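Local coordinates for protein similar to sp|P32453 Saccharomyces cerevisiae YNL315c ATP11 (Candida glabrata CBS 138, PDB 2P4F) that is probably a mitochondrial chaperone of the ATP11 family that binds unfolded protein and, as in yeast, helps assemble the F1 part of ATP synthase, at residues A[184-189]-A[256-261]. Numbering follows the deposited sequence.
Sequences VQWQFA and RFYGAM
Trp186 on strand 184-189 and Tyr258, the first residue after helix 244-257 to leave helical angles, have CA atoms 10.7 Å apart, a gap that two large aromatic side chains bridge. Both point their CB atoms across it, and the rings meet edge to face: centroids of the indole five-membered ring and the phenol ring lie 4.3 Å apart, with planes at 62°. The indole leads with its pyrrole edge. NE1 sits over one face of the tyrosine ring, off centre toward the rim and 3.2 Å from CZ of Tyr258, while CD1 of Trp186 comes to 3.5 Å from the same CZ. Tryptophan suits this place because its N-H edge carries partial positive charge and can face a pi cloud, and the indole also packs on apolar neighbours. In Tyr258, CG is anti to the carbonyl carbon (chi1 -82°), which sends the ring out toward the strand, and the hydroxyl passes alongside CD1 of Trp186 to donate to the backbone O of Asn154. Tyrosine thus offers a face for packing and a hydroxyl that, though the residue is buried, has a partner. Its backbone centres an inverse gamma turn, and Gly259 follows with a positive phi (114°), where a CB would press on the carbonyl O of Tyr258. The pair lies buried beside the antiparallel sheet, where helix 244-257 gives way to a turn: Trp186 also packs on Val194 of the adjacent strand 193-200 and on Val254, Tyr258 touches Leu275 of helix 266-280, and helix 140-153 contributes Ala151 to the indole and Met147 to the phenol.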
# COMPACT_ATOMS: atom_id res chain seq x y z
N VAL A 184 2.46 -7.21 -5.80
CA VAL A 184 1.81 -6.01 -5.28
C VAL A 184 0.80 -5.57 -6.30
O VAL A 184 1.22 -5.38 -7.47
CB VAL A 184 2.84 -4.88 -5.05
CG1 VAL A 184 2.15 -3.58 -4.62
CG2 VAL A 184 3.91 -5.33 -4.05
N GLN A 185 -0.47 -5.41 -5.97
CA GLN A 185 -1.44 -4.95 -6.96
C GLN A 185 -2.23 -3.78 -6.34
O GLN A 185 -2.79 -3.94 -5.25
CB GLN A 185 -2.43 -6.07 -7.40
CG GLN A 185 -3.24 -5.61 -8.63
CD GLN A 185 -4.13 -6.71 -9.18
OE1 GLN A 185 -4.24 -7.83 -8.59
NE2 GLN A 185 -4.77 -6.42 -10.32
N TRP A 186 -2.28 -2.68 -7.09
CA TRP A 186 -3.14 -1.56 -6.71
C TRP A 186 -4.49 -1.71 -7.40
O TRP A 186 -4.53 -1.98 -8.61
CB TRP A 186 -2.50 -0.25 -7.13
CG TRP A 186 -1.28 0.11 -6.34
CD1 TRP A 186 0.03 -0.19 -6.62
CD2 TRP A 186 -1.27 0.87 -5.13
NE1 TRP A 186 0.88 0.33 -5.65
CE2 TRP A 186 0.08 0.99 -4.72
CE3 TRP A 186 -2.29 1.46 -4.35
CZ2 TRP A 186 0.45 1.68 -3.57
CZ3 TRP A 186 -1.90 2.14 -3.21
CH2 TRP A 186 -0.56 2.25 -2.82
N GLN A 187 -5.54 -1.57 -6.64
CA GLN A 187 -6.90 -1.69 -7.15
C GLN A 187 -7.67 -0.42 -6.78
O GLN A 187 -7.67 0.02 -5.60
CB GLN A 187 -7.59 -2.93 -6.57
CG GLN A 187 -6.89 -4.17 -7.10
CD GLN A 187 -7.84 -5.32 -7.21
OE1 GLN A 187 -8.68 -5.50 -6.32
NE2 GLN A 187 -7.66 -6.05 -8.30
N PHE A 188 -8.31 0.17 -7.77
CA PHE A 188 -9.01 1.45 -7.58
C PHE A 188 -10.47 1.08 -7.39
O PHE A 188 -11.17 0.80 -8.36
CB PHE A 188 -8.70 2.36 -8.78
CG PHE A 188 -7.18 2.56 -8.78
CD1 PHE A 188 -6.60 3.52 -7.98
CD2 PHE A 188 -6.35 1.75 -9.53
CE1 PHE A 188 -5.22 3.69 -7.89
CE2 PHE A 188 -4.98 1.89 -9.46
CZ PHE A 188 -4.42 2.84 -8.63
N ALA A 189 -10.92 1.03 -6.15
CA ALA A 189 -12.24 0.51 -5.84
C ALA A 189 -13.26 1.60 -6.13
O ALA A 189 -14.35 1.37 -6.68
CB ALA A 189 -12.28 0.13 -4.36
N ARG A 256 8.69 3.23 -1.54
CA ARG A 256 9.95 3.65 -2.16
C ARG A 256 9.90 3.51 -3.67
O ARG A 256 10.45 4.34 -4.39
CB ARG A 256 11.14 2.83 -1.59
CG ARG A 256 11.42 3.18 -0.12
CD ARG A 256 12.85 2.91 0.31
NE ARG A 256 13.20 1.49 0.03
CZ ARG A 256 14.45 1.08 0.21
NH1 ARG A 256 14.78 -0.19 -0.03
NH2 ARG A 256 15.39 1.92 0.66
N PHE A 257 9.26 2.44 -4.16
CA PHE A 257 9.18 2.22 -5.60
C PHE A 257 8.10 3.10 -6.23
O PHE A 257 8.27 3.59 -7.36
CB PHE A 257 8.92 0.74 -5.91
CG PHE A 257 10.23 -0.05 -5.76
CD1 PHE A 257 11.06 -0.21 -6.87
CD2 PHE A 257 10.58 -0.60 -4.54
CE1 PHE A 257 12.23 -0.94 -6.68
CE2 PHE A 257 11.76 -1.31 -4.35
CZ PHE A 257 12.60 -1.48 -5.45
N TYR A 258 7.00 3.38 -5.49
CA TYR A 258 5.91 4.15 -6.07
C TYR A 258 6.11 5.65 -5.86
O TYR A 258 5.31 6.40 -5.39
CB TYR A 258 4.57 3.66 -5.49
CG TYR A 258 4.13 2.43 -6.27
CD1 TYR A 258 3.29 2.54 -7.37
CD2 TYR A 258 4.59 1.15 -5.90
CE1 TYR A 258 2.89 1.42 -8.10
CE2 TYR A 258 4.19 -0.00 -6.62
CZ TYR A 258 3.34 0.17 -7.70
OH TYR A 258 2.96 -0.96 -8.41
N GLY A 259 7.24 6.16 -6.29
CA GLY A 259 7.30 7.64 -6.33
C GLY A 259 8.35 8.05 -5.31
O GLY A 259 8.73 9.22 -5.26
N ALA A 260 8.77 7.03 -4.57
CA ALA A 260 9.96 7.15 -3.69
C ALA A 260 9.90 8.42 -2.86
O ALA A 260 10.88 9.16 -2.66
CB ALA A 260 11.24 7.12 -4.50
N MET A 261 8.69 8.62 -2.39
CA MET A 261 8.16 9.70 -1.62
C MET A 261 8.86 10.99 -2.06
O MET A 261 9.49 11.63 -1.22
CB MET A 261 8.30 9.42 -0.12
CG MET A 261 9.72 9.15 0.35
SD MET A 261 10.01 7.53 1.11
CE MET A 261 9.63 6.43 -0.24